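Local coordinates for protein S-adenosylmethionine:tRNA ribosyltransferase-isomerase (PDB 1VKY) that probably transfers and isomerises the ribose moiety of S-adenosylmethionine onto preQ1-modified tRNA, forming epoxyqueuosine on the way to queuosine, at residues Leu40-Arg45 against Arg49-Ile54; Lys294-Leu299 against Ala315-Lys320; Arg333-Arg336 against Gly341-Met344. All coordinates share one frame; numbering follows the deposited sequence.

Contact 1. Residues Leu40-Arg45 against Arg49-Ile54; sequences LMVLHR and RIEHRI
His44 and Glu51 both set CG beside their own backbone N (chi1 -60° and -54°), and from neighbouring strands the imidazole and the carboxylate then meet: NE2 of His44 donates to OE1 of Glu51 at 2.8 Å. The oxygen lies close to the ring plane and accepts through its anti lone pair; Tyr61 OH bonds to the same oxygen, so OE1 is gripped twice. The extended side chain of Arg49 runs alongside the imidazole, and its guanidinium lies face-on over the Glu51 carboxyl carbon, an attraction of charges with no N-H aimed at OE2.

The backbones form an antiparallel beta hairpin. Leu40 with Arg53 and Val42 with Glu51 are hydrogen-bonded pairs, the Val42 N to Glu51 O bond measuring 2.9 Å; Met41 with His52 and Leu43 with Ile50 are non-hydrogen-bonded. On the face shared by these last four, Met41 CG rests 3.8 Å from Ile50 CG2, and Met41 CE reaches the edge of the His52 ring, 3.6 Å from His52 CE1; ND1 of that ring is hydrogen-bonded to Tyr335 OH.

Strand 49-54 is one of the two edge strands of the mixed sheet. Strand 39-44 separates it from strand 343-346, while Met41, Leu43 and Ile50 pack against helix 320-332.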
loop_
_atom_site.group_PDB
_atom_site.type_symbol
_atom_site.label_atom_id
_atom_site.label_comp_id
_atom_site.label_asym_id
_atom_site.label_seq_id
_atom_site.Cartn_x
_atom_site.Cartn_y
_atom_site.Cartn_z
ATOM N N LEU B 40 -11.250 1.392 -15.590
ATOM C CA LEU B 40 -12.382 2.201 -15.118
ATOM C C LEU B 40 -13.631 1.522 -15.615
ATOM O O LEU B 40 -13.889 1.536 -16.819
ATOM C CB LEU B 40 -12.321 3.638 -15.684
ATOM C CG LEU B 40 -13.462 4.622 -15.365
ATOM C CD1 LEU B 40 -13.485 4.957 -13.889
ATOM C CD2 LEU B 40 -13.410 5.899 -16.170
ATOM N N MET B 41 -14.418 0.966 -14.698
ATOM C CA MET B 41 -15.751 0.487 -15.016
ATOM C C MET B 41 -16.725 1.666 -14.872
ATOM O O MET B 41 -16.739 2.330 -13.861
ATOM C CB MET B 41 -16.190 -0.629 -14.063
ATOM C CG MET B 41 -17.486 -1.296 -14.493
ATOM S SD MET B 41 -17.955 -2.714 -13.493
ATOM C CE MET B 41 -16.687 -3.901 -13.863
ATOM N N VAL B 42 -17.558 1.873 -15.889
ATOM C CA VAL B 42 -18.533 2.945 -15.883
ATOM C C VAL B 42 -19.932 2.361 -15.801
ATOM O O VAL B 42 -20.333 1.563 -16.659
ATOM C CB VAL B 42 -18.395 3.824 -17.141
ATOM C CG1 VAL B 42 -19.344 4.987 -17.082
ATOM C CG2 VAL B 42 -16.946 4.360 -17.276
ATOM N N LEU B 43 -20.674 2.840 -14.811
ATOM C CA LEU B 43 -22.048 2.469 -14.540
ATOM C C LEU B 43 -22.995 3.646 -14.829
ATOM O O LEU B 43 -22.839 4.727 -14.288
ATOM C CB LEU B 43 -22.188 2.055 -13.064
ATOM C CG LEU B 43 -21.882 0.578 -12.743
ATOM C CD1 LEU B 43 -20.555 0.170 -13.164
ATOM C CD2 LEU B 43 -22.065 0.348 -11.289
ATOM N N HIS B 44 -23.965 3.399 -15.706
ATOM C CA HIS B 44 -24.964 4.388 -16.086
ATOM C C HIS B 44 -26.266 3.978 -15.407
ATOM O O HIS B 44 -26.938 3.042 -15.841
ATOM C CB HIS B 44 -25.137 4.408 -17.607
ATOM C CG HIS B 44 -23.894 4.755 -18.372
ATOM N ND1 HIS B 44 -23.607 6.036 -18.779
ATOM C CD2 HIS B 44 -22.878 3.981 -18.830
ATOM C CE1 HIS B 44 -22.470 6.041 -19.453
ATOM N NE2 HIS B 44 -22.013 4.807 -19.507
ATOM N N ARG B 45 -26.624 4.660 -14.336
ATOM C CA ARG B 45 -27.704 4.135 -13.484
ATOM C C ARG B 45 -29.054 4.062 -14.141
ATOM O O ARG B 45 -29.733 3.070 -13.986
ATOM C CB ARG B 45 -27.841 4.935 -12.200
ATOM C CG ARG B 45 -26.672 4.788 -11.232
ATOM C CD ARG B 45 -26.744 5.814 -10.134
ATOM N NE ARG B 45 -26.452 7.170 -10.587
ATOM C CZ ARG B 45 -26.530 8.223 -9.791
ATOM N NH1 ARG B 45 -26.240 9.419 -10.248
ATOM N NH2 ARG B 45 -26.902 8.079 -8.531
ATOM N N ARG B 49 -26.571 0.632 -18.198
ATOM C CA ARG B 49 -25.454 0.269 -19.024
ATOM C C ARG B 49 -24.152 0.231 -18.212
ATOM O O ARG B 49 -23.885 1.097 -17.369
ATOM C CB ARG B 49 -25.324 1.268 -20.154
ATOM C CG ARG B 49 -24.244 0.905 -21.123
ATOM C CD ARG B 49 -23.969 2.019 -22.160
ATOM N NE ARG B 49 -22.936 1.532 -23.064
ATOM C CZ ARG B 49 -22.169 2.278 -23.846
ATOM N NH1 ARG B 49 -22.309 3.597 -23.896
ATOM N NH2 ARG B 49 -21.264 1.674 -24.599
ATOM N N ILE B 50 -23.369 -0.820 -18.454
ATOM C CA ILE B 50 -22.035 -0.965 -17.867
ATOM C C ILE B 50 -20.993 -0.960 -18.996
ATOM O O ILE B 50 -21.151 -1.670 -20.010
ATOM C CB ILE B 50 -21.937 -2.267 -17.031
ATOM C CG1 ILE B 50 -23.006 -2.290 -15.933
ATOM C CG2 ILE B 50 -20.581 -2.407 -16.364
ATOM C CD1 ILE B 50 -22.972 -3.565 -15.084
ATOM N N GLU B 51 -19.931 -0.183 -18.820
ATOM C CA GLU B 51 -18.812 -0.171 -19.765
ATOM C C GLU B 51 -17.488 -0.420 -19.096
ATOM O O GLU B 51 -17.290 -0.147 -17.903
ATOM C CB GLU B 51 -18.671 1.176 -20.462
ATOM C CG GLU B 51 -19.886 1.712 -21.166
ATOM C CD GLU B 51 -19.548 3.031 -21.819
ATOM O OE1 GLU B 51 -19.917 4.108 -21.300
ATOM O OE2 GLU B 51 -18.854 2.964 -22.819
ATOM N N HIS B 52 -16.550 -0.915 -19.897
ATOM C CA HIS B 52 -15.220 -1.269 -19.398
ATOM C C HIS B 52 -14.171 -0.430 -20.127
ATOM O O HIS B 52 -13.913 -0.652 -21.291
ATOM C CB HIS B 52 -15.011 -2.759 -19.626
ATOM C CG HIS B 52 -16.072 -3.581 -18.977
ATOM N ND1 HIS B 52 -16.074 -3.851 -17.629
ATOM C CD2 HIS B 52 -17.217 -4.101 -19.471
ATOM C CE1 HIS B 52 -17.154 -4.550 -17.328
ATOM N NE2 HIS B 52 -17.866 -4.711 -18.428
ATOM N N ARG B 53 -13.577 0.527 -19.408
ATOM C CA ARG B 53 -12.723 1.572 -19.987
ATOM C C ARG B 53 -11.405 1.609 -19.204
ATOM O O ARG B 53 -11.149 0.713 -18.388
ATOM C CB ARG B 53 -13.440 2.931 -19.942
ATOM C CG ARG B 53 -14.765 2.894 -20.718
ATOM C CD ARG B 53 -14.571 2.778 -22.281
ATOM N NE ARG B 53 -14.933 4.083 -22.672
ATOM C CZ ARG B 53 -14.245 4.923 -23.352
ATOM N NH1 ARG B 53 -13.132 4.631 -23.975
ATOM N NH2 ARG B 53 -14.788 6.082 -23.503
ATOM N N ILE B 54 -10.584 2.605 -19.535
ATOM C CA ILE B 54 -9.330 2.921 -18.870
ATOM C C ILE B 54 -9.491 4.284 -18.240
ATOM O O ILE B 54 -10.201 5.125 -18.790
ATOM C CB ILE B 54 -8.166 2.959 -19.907
ATOM C CG1 ILE B 54 -7.999 1.598 -20.547
ATOM C CG2 ILE B 54 -6.865 3.417 -19.282
ATOM C CD1 ILE B 54 -7.860 0.488 -19.568
#

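Contact 2. Residues Lys294-Leu299 against Ala315-Lys320; sequences KLVDAL and AAFAGK
Phe317, in the last turn of helix 309-318, faces the backbone where 294-299 passes from loop into strand 298-302, and the nearest pair of CA atoms, those of Leu299 and Phe317, is 8.2 Å apart. One aromatic side chain spans that gap. With CG anti to the backbone N (chi1 -171°), the Phe317 ring reaches out from the helix and its far end meets the incoming chain. Leu299 comes over one face: its CB sits 4.0 Å from the ring centroid, 25° off the normal, a CH-pi contact displaced toward the CE2 side of the rim. At the edge, in the plane of the ring, the carbonyl O of Val296 lies 3.6 Å from Phe317 CE1, and the carbonyl carbon of Asp297 lies near CZ, also close to the ring plane. Val296 CG1 touches the same CE1 at 3.7 Å, its side chain lying obliquely to the phenyl.

This is helix-on-sheet packing: strand 298-302 lies inside the mixed sheet between strands 256-259 and 343-346, and the chain returns after it through helix 309-318. Phe293 adds an edge-to-face ring contact to Phe317, and Arg45 makes a cation-pi contact with it.

At the tip of the ring, Phe317 CZ rests 3.7 Å from Ala298 CA, which approaches obliquely. The helix bearing Phe317 ends at Gly319, which takes a positive phi of 103°, a conformation glycine adopts readily, and leads straight into helix 320-332.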
loop_
_atom_site.group_PDB
_atom_site.type_symbol
_atom_site.label_atom_id
_atom_site.label_comp_id
_atom_site.label_asym_id
_atom_site.label_seq_id
_atom_site.Cartn_x
_atom_site.Cartn_y
_atom_site.Cartn_z
ATOM N N LYS B 294 -28.383 14.219 -2.223
ATOM C CA LYS B 294 -28.801 15.589 -2.427
ATOM C C LYS B 294 -27.767 16.466 -3.110
ATOM O O LYS B 294 -28.098 17.487 -3.722
ATOM C CB LYS B 294 -29.161 16.203 -1.082
ATOM C CG LYS B 294 -30.388 15.549 -0.477
ATOM C CD LYS B 294 -30.726 16.133 0.926
ATOM C CE LYS B 294 -32.106 15.626 1.423
ATOM N NZ LYS B 294 -33.097 15.221 0.331
ATOM N N LEU B 295 -26.508 16.137 -2.983
ATOM C CA LEU B 295 -25.470 16.980 -3.582
ATOM C C LEU B 295 -24.636 16.246 -4.624
ATOM O O LEU B 295 -24.193 16.822 -5.626
ATOM C CB LEU B 295 -24.538 17.580 -2.523
ATOM C CG LEU B 295 -24.810 18.968 -1.984
ATOM C CD1 LEU B 295 -23.743 19.406 -1.056
ATOM C CD2 LEU B 295 -25.039 20.038 -3.091
ATOM N N VAL B 296 -24.494 14.961 -4.478
ATOM C CA VAL B 296 -23.593 14.223 -5.378
ATOM C C VAL B 296 -24.327 13.684 -6.616
ATOM O O VAL B 296 -25.239 12.868 -6.475
ATOM C CB VAL B 296 -22.965 13.080 -4.608
ATOM C CG1 VAL B 296 -22.004 12.256 -5.532
ATOM C CG2 VAL B 296 -22.237 13.584 -3.385
ATOM N N ASP B 297 -23.930 14.131 -7.813
ATOM C CA ASP B 297 -24.578 13.685 -9.076
ATOM C C ASP B 297 -23.899 12.497 -9.744
ATOM O O ASP B 297 -24.506 11.785 -10.557
ATOM C CB ASP B 297 -24.649 14.825 -10.083
ATOM C CG ASP B 297 -25.317 16.059 -9.502
ATOM O OD1 ASP B 297 -26.411 15.921 -8.927
ATOM O OD2 ASP B 297 -24.799 17.195 -9.530
ATOM N N ALA B 298 -22.633 12.297 -9.422
ATOM C CA ALA B 298 -21.815 11.222 -9.960
ATOM C C ALA B 298 -20.699 10.908 -8.997
ATOM O O ALA B 298 -20.378 11.709 -8.139
ATOM C CB ALA B 298 -21.272 11.601 -11.310
ATOM N N LEU B 299 -20.083 9.733 -9.126
ATOM C CA LEU B 299 -19.154 9.265 -8.079
ATOM C C LEU B 299 -17.993 8.487 -8.722
ATOM O O LEU B 299 -18.257 7.578 -9.491
ATOM C CB LEU B 299 -19.886 8.374 -7.062
ATOM C CG LEU B 299 -19.011 7.606 -6.018
ATOM C CD1 LEU B 299 -18.214 8.601 -5.225
ATOM C CD2 LEU B 299 -19.789 6.796 -5.091
ATOM N N ALA B 315 -23.509 0.937 -3.111
ATOM C CA ALA B 315 -24.773 0.288 -3.443
ATOM C C ALA B 315 -25.945 1.269 -3.293
ATOM O O ALA B 315 -26.854 1.302 -4.125
ATOM C CB ALA B 315 -24.971 -0.946 -2.525
ATOM N N ALA B 316 -25.908 2.110 -2.262
ATOM C CA ALA B 316 -26.962 3.095 -2.107
ATOM C C ALA B 316 -26.897 4.031 -3.312
ATOM O O ALA B 316 -27.920 4.493 -3.794
ATOM C CB ALA B 316 -26.811 3.866 -0.827
ATOM N N PHE B 317 -25.693 4.344 -3.784
ATOM C CA PHE B 317 -25.562 5.361 -4.849
ATOM C C PHE B 317 -26.019 4.834 -6.221
ATOM O O PHE B 317 -26.697 5.519 -6.970
ATOM C CB PHE B 317 -24.118 5.849 -4.948
ATOM C CG PHE B 317 -23.976 7.023 -5.844
ATOM C CD1 PHE B 317 -24.373 8.288 -5.409
ATOM C CD2 PHE B 317 -23.517 6.880 -7.137
ATOM C CE1 PHE B 317 -24.300 9.391 -6.263
ATOM C CE2 PHE B 317 -23.438 8.018 -8.004
ATOM C CZ PHE B 317 -23.832 9.252 -7.530
ATOM N N ALA B 318 -25.619 3.606 -6.522
ATOM C CA ALA B 318 -25.843 2.974 -7.822
ATOM C C ALA B 318 -27.095 2.111 -7.884
ATOM O O ALA B 318 -27.572 1.834 -8.964
ATOM C CB ALA B 318 -24.643 2.153 -8.165
ATOM N N GLY B 319 -27.610 1.665 -6.739
ATOM C CA GLY B 319 -28.659 0.654 -6.701
ATOM C C GLY B 319 -28.022 -0.654 -6.315
ATOM O O GLY B 319 -27.032 -1.039 -6.915
ATOM N N LYS B 320 -28.573 -1.351 -5.318
ATOM C CA LYS B 320 -27.893 -2.546 -4.808
ATOM C C LYS B 320 -27.737 -3.666 -5.831
ATOM O O LYS B 320 -26.649 -4.242 -5.991
ATOM C CB LYS B 320 -28.608 -3.051 -3.559
ATOM C CG LYS B 320 -27.914 -4.270 -2.923
ATOM C CD LYS B 320 -28.792 -4.920 -1.887
#

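Contact 3. Residues Arg333-Arg336 against Gly341-Met344; sequences RRYR and GDAM
Asp342 reaches back to Arg336 and closes the loop that leads from helix 320-332 into strand 343-346; the preceding helix ends in a Schellman motif, with Arg334 at positive phi.

Two bonds involve the Arg336 backbone. Its N donates to Asp342 OD2 at 2.8 Å, and its O accepts from Asp342 N at 2.7 Å. Both are nearly straight, so aspartate main chain and side chain together hold one residue. OD2 is met from above the carboxylate plane.

The ionic contact uses the other oxygen. NH2 of Arg336 forms a salt bridge to Asp342 OD1 at 3.0 Å, again from above the carboxylate, with the two flat groups 77° apart. A bend at chi3 (-46°) folds the arginine back so that one guanidinium face lies against Gly341 CA. Arg39 N also bonds to OD1, so at least three donors meet the buried carboxylate: Arg336 N, Arg336 NH2 and Arg39 N.

In van der Waals contact, Tyr335 CD2 lies 3.7 Å from Asp342 OD2, oblique to the ring, the ring and carboxylate planes being nearly perpendicular. The Tyr335 hydroxyl is hydrogen-bonded to His52 ND1.

A water in the guanidinium plane accepts from Arg336 NH2 at 2.7 Å and gives a weak bond to Gly341 O.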
loop_
_atom_site.group_PDB
_atom_site.type_symbol
_atom_site.label_atom_id
_atom_site.label_comp_id
_atom_site.label_asym_id
_atom_site.label_seq_id
_atom_site.Cartn_x
_atom_site.Cartn_y
_atom_site.Cartn_z
ATOM N N ARG B 333 -14.037 -10.379 -15.002
ATOM C CA ARG B 333 -13.047 -9.791 -15.895
ATOM C C ARG B 333 -11.700 -9.515 -15.269
ATOM O O ARG B 333 -10.826 -8.932 -15.924
ATOM C CB ARG B 333 -13.599 -8.478 -16.461
ATOM C CG ARG B 333 -14.728 -8.707 -17.388
ATOM C CD ARG B 333 -15.369 -7.433 -17.852
ATOM N NE ARG B 333 -16.471 -7.675 -18.795
ATOM C CZ ARG B 333 -16.426 -7.385 -20.088
ATOM N NH1 ARG B 333 -15.312 -6.895 -20.650
ATOM N NH2 ARG B 333 -17.501 -7.598 -20.836
ATOM N N ARG B 334 -11.538 -9.873 -13.995
ATOM C CA ARG B 334 -10.237 -9.843 -13.329
ATOM C C ARG B 334 -9.778 -8.409 -13.072
ATOM O O ARG B 334 -8.585 -8.079 -13.122
ATOM C CB ARG B 334 -9.201 -10.665 -14.144
ATOM C CG ARG B 334 -9.652 -12.100 -14.500
ATOM C CD ARG B 334 -9.766 -13.051 -13.328
ATOM N NE ARG B 334 -8.471 -13.290 -12.698
ATOM C CZ ARG B 334 -8.281 -13.953 -11.550
ATOM N NH1 ARG B 334 -9.293 -14.475 -10.867
ATOM N NH2 ARG B 334 -7.057 -14.088 -11.075
ATOM N N TYR B 335 -10.722 -7.526 -12.751
ATOM C CA TYR B 335 -10.334 -6.196 -12.282
ATOM C C TYR B 335 -9.523 -6.369 -11.000
ATOM O O TYR B 335 -9.680 -7.370 -10.263
ATOM C CB TYR B 335 -11.570 -5.324 -11.950
ATOM C CG TYR B 335 -12.193 -4.615 -13.120
ATOM C CD1 TYR B 335 -12.790 -5.320 -14.155
ATOM C CD2 TYR B 335 -12.195 -3.208 -13.192
ATOM C CE1 TYR B 335 -13.395 -4.644 -15.247
ATOM C CE2 TYR B 335 -12.797 -2.532 -14.262
ATOM C CZ TYR B 335 -13.387 -3.251 -15.292
ATOM O OH TYR B 335 -13.989 -2.527 -16.341
ATOM N N ARG B 336 -8.757 -5.347 -10.677
ATOM C CA ARG B 336 -8.073 -5.290 -9.401
ATOM C C ARG B 336 -8.831 -4.424 -8.402
ATOM O O ARG B 336 -9.393 -3.360 -8.770
ATOM C CB ARG B 336 -6.678 -4.746 -9.584
ATOM C CG ARG B 336 -5.774 -5.579 -10.504
ATOM C CD ARG B 336 -4.500 -4.828 -10.883
ATOM N NE ARG B 336 -4.830 -3.452 -11.271
ATOM C CZ ARG B 336 -4.396 -2.326 -10.689
ATOM N NH1 ARG B 336 -3.528 -2.343 -9.655
ATOM N NH2 ARG B 336 -4.844 -1.153 -11.174
ATOM N N GLY B 341 -6.061 -0.735 -6.537
ATOM C CA GLY B 341 -6.716 -1.347 -7.695
ATOM C C GLY B 341 -7.355 -0.379 -8.658
ATOM O O GLY B 341 -6.969 0.777 -8.765
ATOM N N ASP B 342 -8.365 -0.878 -9.346
ATOM C CA ASP B 342 -8.983 -0.158 -10.418
ATOM C C ASP B 342 -10.083 0.784 -9.854
ATOM O O ASP B 342 -10.286 0.868 -8.635
ATOM C CB ASP B 342 -9.561 -1.152 -11.429
ATOM C CG ASP B 342 -8.484 -1.929 -12.129
ATOM O OD1 ASP B 342 -7.483 -1.305 -12.518
ATOM O OD2 ASP B 342 -8.572 -3.147 -12.333
ATOM N N ALA B 343 -10.758 1.484 -10.752
ATOM C CA ALA B 343 -11.798 2.449 -10.388
ATOM C C ALA B 343 -13.154 2.185 -11.066
ATOM O O ALA B 343 -13.243 1.508 -12.085
ATOM C CB ALA B 343 -11.362 3.818 -10.732
ATOM N N MET B 344 -14.191 2.773 -10.462
ATOM C CA MET B 344 -15.575 2.786 -10.962
ATOM C C MET B 344 -16.056 4.246 -11.018
ATOM O O MET B 344 -15.802 5.019 -10.075
ATOM C CB MET B 344 -16.439 1.994 -9.985
ATOM C CG MET B 344 -17.895 1.955 -10.301
ATOM S SD MET B 344 -18.777 0.949 -9.097
ATOM C CE MET B 344 -18.507 -0.732 -9.760
HETATM O O HOH W 1 -3.799 0.988 -9.911
#

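From the N terminus, contact 1 comes first, closing a tight hairpin at the edge of the mixed sheet. Contact 2 follows much later, closing a longer excursion through the rest of strand 298-302 and most of helix 309-318; contact 3 then closes the short loop between helix 320-332 and the last strand. The three lie in series, neither nested nor crossed, yet all reach one sheet. Contacts 1 and 2 meet where Arg45 NH2 lies 3.0 Å from Phe317 O, probably a hydrogen bond. Contacts 1 and 3 join through neighbouring strands 39-44 and 343-346. Contacts 2 and 3 do not touch directly, although strands 298-302 and 343-346 are neighbours.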